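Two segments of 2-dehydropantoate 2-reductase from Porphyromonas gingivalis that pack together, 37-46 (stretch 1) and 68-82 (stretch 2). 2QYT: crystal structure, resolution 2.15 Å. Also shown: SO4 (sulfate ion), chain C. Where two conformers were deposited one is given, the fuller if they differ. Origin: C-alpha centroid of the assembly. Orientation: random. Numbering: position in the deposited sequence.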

ATOM      1  N   LEU A  37       9.185  24.613   2.588  1.00 30.28           N
ATOM      2  CA  LEU A  37       9.157  23.814   3.798  1.00 28.54           C
ATOM      3  C   LEU A  37       9.116  22.340   3.409  1.00 26.43           C
ATOM      4  O   LEU A  37       9.428  21.461   4.196  1.00 26.17           O
ATOM      5  CB  LEU A  37       7.928  24.158   4.629  1.00 29.46           C
ATOM      6  CG  LEU A  37       7.800  25.612   5.101  1.00 31.12           C
ATOM      7  CD1 LEU A  37       6.392  25.813   5.707  1.00 34.58           C
ATOM      8  CD2 LEU A  37       8.902  25.995   6.083  1.00 32.24           C
ATOM      9  N   LEU A  38       8.755  22.080   2.169  1.00 23.99           N
ATOM     10  CA  LEU A  38       8.579  20.717   1.740  1.00 22.23           C
ATOM     11  C   LEU A  38       9.067  20.564   0.317  1.00 21.12           C
ATOM     12  O   LEU A  38       8.688  21.345  -0.539  1.00 20.20           O
ATOM     13  CB  LEU A  38       7.094  20.348   1.889  1.00 21.36           C
ATOM     14  CG  LEU A  38       6.577  18.950   1.617  1.00 22.75           C
ATOM     15  CD1 LEU A  38       7.198  17.992   2.632  1.00 22.44           C
ATOM     16  CD2 LEU A  38       5.036  18.903   1.717  1.00 21.24           C
ATOM     17  N   GLU A  39       9.897  19.545   0.074  1.00 20.52           N
ATOM     18  CA  GLU A  39      10.331  19.172  -1.277  1.00 20.03           C
ATOM     19  C   GLU A  39       9.747  17.795  -1.592  1.00 18.55           C
ATOM     20  O   GLU A  39       9.923  16.870  -0.824  1.00 19.65           O
ATOM     21  CB  GLU A  39      11.872  19.146  -1.390  1.00 18.71           C
ATOM     22  CG  GLU A  39      12.516  20.492  -1.182  1.00 21.75           C
ATOM     23  CD  GLU A  39      14.044  20.448  -1.262  1.00 22.75           C
ATOM     24  OE1 GLU A  39      14.631  19.369  -1.585  1.00 23.55           O
ATOM     25  OE2 GLU A  39      14.665  21.506  -0.976  1.00 28.56           O
ATOM     26  N   VAL A  40       9.060  17.660  -2.726  1.00 16.60           N
ATOM     27  CA  VAL A  40       8.440  16.414  -3.124  1.00 16.02           C
ATOM     28  C   VAL A  40       9.004  15.952  -4.477  1.00 15.85           C
ATOM     29  O   VAL A  40       8.902  16.654  -5.483  1.00 15.69           O
ATOM     30  CB  VAL A  40       6.851  16.556  -3.157  1.00 15.38           C
ATOM     31  CG1 VAL A  40       6.152  15.262  -3.576  1.00 15.53           C
ATOM     32  CG2 VAL A  40       6.350  16.908  -1.802  1.00 14.21           C
ATOM     33  N   SER A  41       9.594  14.767  -4.481  1.00 15.68           N
ATOM     34  CA  SER A  41      10.146  14.186  -5.704  1.00 15.46           C
ATOM     35  C   SER A  41       9.407  12.932  -6.068  1.00 15.77           C
ATOM     36  O   SER A  41       8.861  12.268  -5.192  1.00 14.56           O
ATOM     37  CB  SER A  41      11.646  13.915  -5.498  1.00 16.32           C
ATOM     38  OG  SER A  41      12.258  15.124  -5.011  1.00 11.58           O
ATOM     39  N   TRP A  42       9.374  12.648  -7.368  1.00 15.81           N
ATOM     40  CA  TRP A  42       8.685  11.504  -7.937  1.00 15.41           C
ATOM     41  C   TRP A  42       9.610  10.699  -8.785  1.00 14.65           C
ATOM     42  O   TRP A  42      10.393  11.252  -9.555  1.00 14.14           O
ATOM     43  CB  TRP A  42       7.538  11.966  -8.838  1.00 16.68           C
ATOM     44  CG  TRP A  42       6.465  12.721  -8.134  1.00 16.39           C
ATOM     45  CD1 TRP A  42       6.217  12.758  -6.781  1.00 16.71           C
ATOM     46  CD2 TRP A  42       5.471  13.549  -8.743  1.00 16.59           C
ATOM     47  NE1 TRP A  42       5.123  13.575  -6.514  1.00 16.30           N
ATOM     48  CE2 TRP A  42       4.666  14.090  -7.696  1.00 15.96           C
ATOM     49  CE3 TRP A  42       5.216  13.930 -10.057  1.00 15.41           C
ATOM     50  CZ2 TRP A  42       3.603  14.967  -7.940  1.00 17.37           C
ATOM     51  CZ3 TRP A  42       4.167  14.804 -10.295  1.00 16.29           C
ATOM     52  CH2 TRP A  42       3.370  15.309  -9.248  1.00 15.51           C
ATOM     53  N   ILE A  43       9.536   9.378  -8.657  1.00 14.23           N
ATOM     54  CA  ILE A  43      10.275   8.526  -9.557  1.00 14.23           C
ATOM     55  C   ILE A  43       9.270   7.875 -10.466  1.00 14.96           C
ATOM     56  O   ILE A  43       8.472   7.116 -10.011  1.00 17.00           O
ATOM     57  CB  ILE A  43      11.108   7.460  -8.819  1.00 13.81           C
ATOM     58  CG1 ILE A  43      12.024   8.130  -7.765  1.00 12.42           C
ATOM     59  CG2 ILE A  43      11.834   6.493  -9.830  1.00  9.85           C
ATOM     60  CD1 ILE A  43      13.151   9.106  -8.331  1.00 11.83           C
ATOM     61  N   ALA A  44       9.332   8.166 -11.755  1.00 16.19           N
ATOM     62  CA  ALA A  44       8.373   7.653 -12.714  1.00 17.68           C
ATOM     63  C   ALA A  44       9.203   7.338 -13.907  1.00 18.97           C
ATOM     64  O   ALA A  44      10.341   7.778 -13.973  1.00 19.41           O
ATOM     65  CB  ALA A  44       7.371   8.705 -13.071  1.00 17.06           C
ATOM     66  N   ARG A  45       8.663   6.574 -14.860  1.00 20.75           N
ATOM     67  CA  ARG A  45       9.449   6.260 -16.041  1.00 22.33           C
ATOM     68  C   ARG A  45       8.687   6.263 -17.325  1.00 22.04           C
ATOM     69  O   ARG A  45       7.443   6.386 -17.341  1.00 22.40           O
ATOM     70  CB  ARG A  45      10.194   4.939 -15.855  1.00 24.83           C
ATOM     71  CG  ARG A  45       9.392   3.783 -15.256  1.00 28.78           C
ATOM     72  CD  ARG A  45      10.404   2.805 -14.639  1.00 36.60           C
ATOM     73  NE  ARG A  45      10.400   2.852 -13.169  1.00 43.44           N
ATOM     74  CZ  ARG A  45      11.348   3.369 -12.369  1.00 45.20           C
ATOM     75  NH1 ARG A  45      12.478   3.917 -12.861  1.00 46.99           N
ATOM     76  NH2 ARG A  45      11.174   3.295 -11.042  1.00 41.86           N
ATOM     77  N   GLY A  46       9.453   6.176 -18.414  1.00 21.44           N
ATOM     78  CA  GLY A  46       8.913   6.069 -19.774  1.00 20.28           C
ATOM     79  C   GLY A  46       7.970   7.180 -20.206  1.00 19.80           C
ATOM     80  O   GLY A  46       8.242   8.371 -19.972  1.00 20.09           O
ATOM     81  N   LEU A  68      -3.758  19.676 -11.565  1.00 15.79           N
ATOM     82  CA  LEU A  68      -2.407  19.378 -11.982  1.00 17.31           C
ATOM     83  C   LEU A  68      -1.398  19.704 -10.855  1.00 17.92           C
ATOM     84  O   LEU A  68      -1.251  20.855 -10.482  1.00 17.75           O
ATOM     85  CB  LEU A  68      -2.083  20.151 -13.290  1.00 17.41           C
ATOM     86  CG  LEU A  68      -0.705  20.018 -13.957  1.00 19.05           C
ATOM     87  CD1 LEU A  68      -0.577  18.633 -14.627  1.00 19.08           C
ATOM     88  CD2 LEU A  68      -0.543  21.144 -15.012  1.00 20.17           C
ATOM     89  N   ALA A  69      -0.718  18.685 -10.328  1.00 17.15           N
ATOM     90  CA  ALA A  69       0.200  18.831  -9.222  1.00 16.91           C
ATOM     91  C   ALA A  69       1.606  18.910  -9.818  1.00 17.42           C
ATOM     92  O   ALA A  69       1.958  18.127 -10.717  1.00 17.40           O
ATOM     93  CB  ALA A  69       0.083  17.586  -8.291  1.00 16.28           C
ATOM     94  N   ARG A  70       2.391  19.883  -9.352  1.00 17.55           N
ATOM     95  CA  ARG A  70       3.728  20.071  -9.876  0.50 16.75           C
ATOM     96  C   ARG A  70       4.758  19.713  -8.818  1.00 16.41           C
ATOM     97  O   ARG A  70       4.790  20.312  -7.753  1.00 14.95           O
ATOM     98  CB  ARG A  70       3.916  21.513 -10.351  0.50 17.10           C
ATOM     99  CG  ARG A  70       2.828  21.947 -11.350  0.50 16.88           C
ATOM    100  CD  ARG A  70       2.930  23.448 -11.622  0.50 16.03           C
ATOM    101  NE  ARG A  70       1.956  23.936 -12.592  0.50 13.16           N
ATOM    102  CZ  ARG A  70       0.629  23.911 -12.437  0.50 13.88           C
ATOM    103  NH1 ARG A  70       0.037  23.351 -11.339  0.50  8.27           N
ATOM    104  NH2 ARG A  70      -0.100  24.411 -13.422  0.50  8.89           N
ATOM    105  N   PRO A  71       5.621  18.726  -9.124  1.00 16.84           N
ATOM    106  CA  PRO A  71       6.557  18.288  -8.092  1.00 16.44           C
ATOM    107  C   PRO A  71       7.808  19.171  -8.058  1.00 17.96           C
ATOM    108  O   PRO A  71       8.072  19.921  -8.996  1.00 18.59           O
ATOM    109  CB  PRO A  71       6.951  16.887  -8.577  1.00 18.06           C
ATOM    110  CG  PRO A  71       6.985  17.032 -10.102  1.00 16.10           C
ATOM    111  CD  PRO A  71       5.867  18.057 -10.429  1.00 16.14           C
ATOM    112  N   THR A  72       8.590  19.071  -6.988  1.00 17.96           N
ATOM    113  CA  THR A  72       9.909  19.724  -6.935  1.00 17.44           C
ATOM    114  C   THR A  72      10.766  19.051  -7.982  1.00 17.79           C
ATOM    115  O   THR A  72      11.525  19.706  -8.663  1.00 16.15           O
ATOM    116  CB  THR A  72      10.579  19.557  -5.555  1.00 16.43           C
ATOM    117  OG1 THR A  72       9.605  19.897  -4.575  1.00 17.65           O
ATOM    118  CG2 THR A  72      11.874  20.501  -5.385  1.00 18.51           C
ATOM    119  N   CYS A  73      10.651  17.733  -8.083  1.00 18.83           N
ATOM    120  CA  CYS A  73      11.540  17.030  -8.978  1.00 19.29           C
ATOM    121  C   CYS A  73      10.809  15.786  -9.431  1.00 18.69           C
ATOM    122  O   CYS A  73      10.097  15.157  -8.646  1.00 17.81           O
ATOM    123  CB  CYS A  73      12.875  16.725  -8.252  1.00 19.43           C
ATOM    124  SG  CYS A  73      13.982  15.578  -9.120  1.00 21.91           S
ATOM    125  N   VAL A  74      10.944  15.467 -10.720  1.00 18.54           N
ATOM    126  CA  VAL A  74      10.426  14.211 -11.253  1.00 17.96           C
ATOM    127  C   VAL A  74      11.471  13.658 -12.216  1.00 17.49           C
ATOM    128  O   VAL A  74      12.037  14.387 -13.032  1.00 16.50           O
ATOM    129  CB  VAL A  74       9.020  14.335 -11.949  1.00 18.08           C
ATOM    130  CG1 VAL A  74       9.132  15.258 -13.214  1.00 17.39           C
ATOM    131  CG2 VAL A  74       8.510  12.934 -12.389  1.00 14.96           C
ATOM    132  N   THR A  75      11.726  12.353 -12.096  1.00 16.88           N
ATOM    133  CA  THR A  75      12.838  11.737 -12.816  1.00 15.83           C
ATOM    134  C   THR A  75      12.664  10.217 -12.821  1.00 16.38           C
ATOM    135  O   THR A  75      11.837   9.723 -12.075  1.00 17.32           O
ATOM    136  CB  THR A  75      14.240  12.186 -12.232  1.00 15.42           C
ATOM    137  OG1 THR A  75      15.253  11.549 -12.970  1.00 11.11           O
ATOM    138  CG2 THR A  75      14.445  11.823 -10.737  1.00 16.09           C
ATOM    139  N   ASP A  76      13.392   9.494 -13.693  1.00 16.83           N
ATOM    140  CA  ASP A  76      13.471   8.019 -13.600  1.00 17.47           C
ATOM    141  C   ASP A  76      14.699   7.569 -12.823  1.00 16.31           C
ATOM    142  O   ASP A  76      14.946   6.389 -12.721  1.00 14.98           O
ATOM    143  CB  ASP A  76      13.412   7.314 -14.987  1.00 16.78           C
ATOM    144  CG  ASP A  76      14.417   7.843 -15.958  1.00 21.14           C
ATOM    145  OD1 ASP A  76      15.257   8.679 -15.569  1.00 22.83           O
ATOM    146  OD2 ASP A  76      14.377   7.414 -17.134  1.00 24.84           O
ATOM    147  N   ASN A  77      15.465   8.522 -12.296  1.00 16.64           N
ATOM    148  CA  ASN A  77      16.749   8.210 -11.635  1.00 18.10           C
ATOM    149  C   ASN A  77      16.847   8.645 -10.160  1.00 18.04           C
ATOM    150  O   ASN A  77      17.098   9.813  -9.885  1.00 19.96           O
ATOM    151  CB  ASN A  77      17.887   8.821 -12.420  1.00 17.14           C
ATOM    152  CG  ASN A  77      19.266   8.234 -12.056  1.00 20.74           C
ATOM    153  OD1 ASN A  77      19.489   7.631 -10.980  1.00 20.26           O
ATOM    154  ND2 ASN A  77      20.206   8.433 -12.962  1.00 19.43           N
ATOM    155  N   PRO A  78      16.640   7.720  -9.197  1.00 17.10           N
ATOM    156  CA  PRO A  78      16.754   8.120  -7.772  1.00 16.09           C
ATOM    157  C   PRO A  78      18.021   8.805  -7.308  1.00 16.12           C
ATOM    158  O   PRO A  78      18.003   9.496  -6.300  1.00 15.50           O
ATOM    159  CB  PRO A  78      16.551   6.814  -7.027  1.00 15.23           C
ATOM    160  CG  PRO A  78      15.610   6.049  -7.944  1.00 16.26           C
ATOM    161  CD  PRO A  78      16.139   6.341  -9.337  1.00 16.88           C
ATOM    162  N   ALA A  79      19.130   8.592  -7.999  1.00 16.72           N
ATOM    163  CA  ALA A  79      20.375   9.222  -7.594  1.00 16.82           C
ATOM    164  C   ALA A  79      20.330  10.742  -7.861  1.00 17.42           C
ATOM    165  O   ALA A  79      21.104  11.522  -7.254  1.00 18.18           O
ATOM    166  CB  ALA A  79      21.548   8.563  -8.333  1.00 15.13           C
ATOM    167  N   GLU A  80      19.495  11.151  -8.813  1.00 17.14           N
ATOM    168  CA  GLU A  80      19.279  12.575  -9.059  1.00 18.42           C
ATOM    169  C   GLU A  80      18.465  13.240  -7.924  1.00 18.85           C
ATOM    170  O   GLU A  80      18.639  14.435  -7.643  1.00 19.17           O
ATOM    171  CB  GLU A  80      18.593  12.814 -10.399  1.00 17.97           C
ATOM    172  CG  GLU A  80      19.535  12.670 -11.602  1.00 18.55           C
ATOM    173  CD  GLU A  80      18.740  12.594 -12.919  1.00 20.04           C
ATOM    174  OE1 GLU A  80      17.505  12.885 -12.911  1.00 18.80           O
ATOM    175  OE2 GLU A  80      19.348  12.219 -13.944  1.00 20.39           O
ATOM    176  N   VAL A  81      17.620  12.462  -7.258  1.00 17.19           N
ATOM    177  CA  VAL A  81      16.920  12.954  -6.082  1.00 16.87           C
ATOM    178  C   VAL A  81      17.883  13.118  -4.853  1.00 17.01           C
ATOM    179  O   VAL A  81      17.873  14.177  -4.193  1.00 17.38           O
ATOM    180  CB  VAL A  81      15.684  12.106  -5.784  1.00 16.72           C
ATOM    181  CG1 VAL A  81      14.938  12.591  -4.519  1.00 17.03           C
ATOM    182  CG2 VAL A  81      14.770  12.101  -6.964  1.00 13.77           C
ATOM    183  N   GLY A  82      18.725  12.125  -4.554  1.00 15.94           N
ATOM    184  CA  GLY A  82      19.581  12.223  -3.353  1.00 15.56           C
ATOM    185  C   GLY A  82      18.796  11.812  -2.122  1.00 16.69           C
ATOM    186  O   GLY A  82      17.642  11.341  -2.226  1.00 16.27           O
TER
HETATM  187  S   SO4 C 316       5.742   4.770 -13.142  1.00 28.59           S
HETATM  188  O1  SO4 C 316       5.318   5.787 -12.202  1.00 31.71           O
HETATM  189  O2  SO4 C 316       4.541   3.992 -13.461  1.00 32.11           O
HETATM  190  O3  SO4 C 316       6.267   5.354 -14.374  1.00 26.19           O
HETATM  191  O4  SO4 C 316       6.743   3.926 -12.457  1.00 31.58           O
HETATM  192  O   HOH W   1      12.384   5.722 -18.293  1.00 11.26           O

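The two segments of 2-dehydropantoate 2-reductase meet as neighbouring parallel β-strands, joined by a backbone hydrogen-bond ladder and flanked on the two faces of the sheet by apolar side-chain packing. Strands 38-43 and 73-75 run 12° apart, with Ser41, Trp42 and Ile43 in register with Cys73, Val74 and Thr75. As is usual for parallel pairing, alternate residues of stretch 1 carry the bonds: Trp42 N donates to Cys73 O (2.9 Å), Trp42 O accepts from Thr75 N (3.1 Å), and Ala44 N donates to Thr75 O (3.0 Å). Between these rungs the CA atoms of Ser41 and Ile43 approach Cys73 O and Thr75 O at 3.1 and 3.2 Å, respectively, while Val74 CA lies 3.4 Å from Trp42 O, so that the carbonyls also receive CA-H...O contacts.

At the start of the ladder Val40 N is met by a side chain rather than a backbone carbonyl: Thr72 OG1 accepts from it (3.0 Å). Thr72 N in turn donates to Val40 O (2.9 Å), so one residue engages both polar backbone groups of Val40. Cys73 N adds a weak bond to the same Val40 O at 3.3 Å.

The face bearing Trp42 and Val74 is dominated by the indole. Pro71 lies over it, with CB 3.5 Å from the centroid of the six-membered ring and only 7° off the ring normal, a well-aligned CH-pi contact. Ala69 O sits at the ring edge, 3.5 Å from Trp42 CH2, and Val74 CG2 packs 3.8 Å from Trp42 CB.

On the face bearing Ser41, Cys73, Ile43 and Thr75, the Ile43 side chain reaches the weakly bonded helix at about 78-81, which follows strand 73-75. Its CD1 lies 3.7 Å from Val81 CG2 and 3.9 Å from Pro78 CG, and Ser41 CB touches Val81 CG1 at 3.7 Å. Bonds within stretch 2 link the end of that strand to the helix: Thr75 OG1 donates to Glu80 OE1 (2.6 Å) and accepts from Asn77 N (3.1 Å), while Asn77 OD1 caps the helix by accepting from Ala79 N (3.2 Å).

Beyond the ladder, a water bridges the segments, accepting from Gly46 N (3.0 Å to the water O) and donating to Asp76 OD2 (2.9 Å from the water O). Arg45 N donates to O3 of a sulfate ion, probably from the crystallisation liquor (2.7 Å).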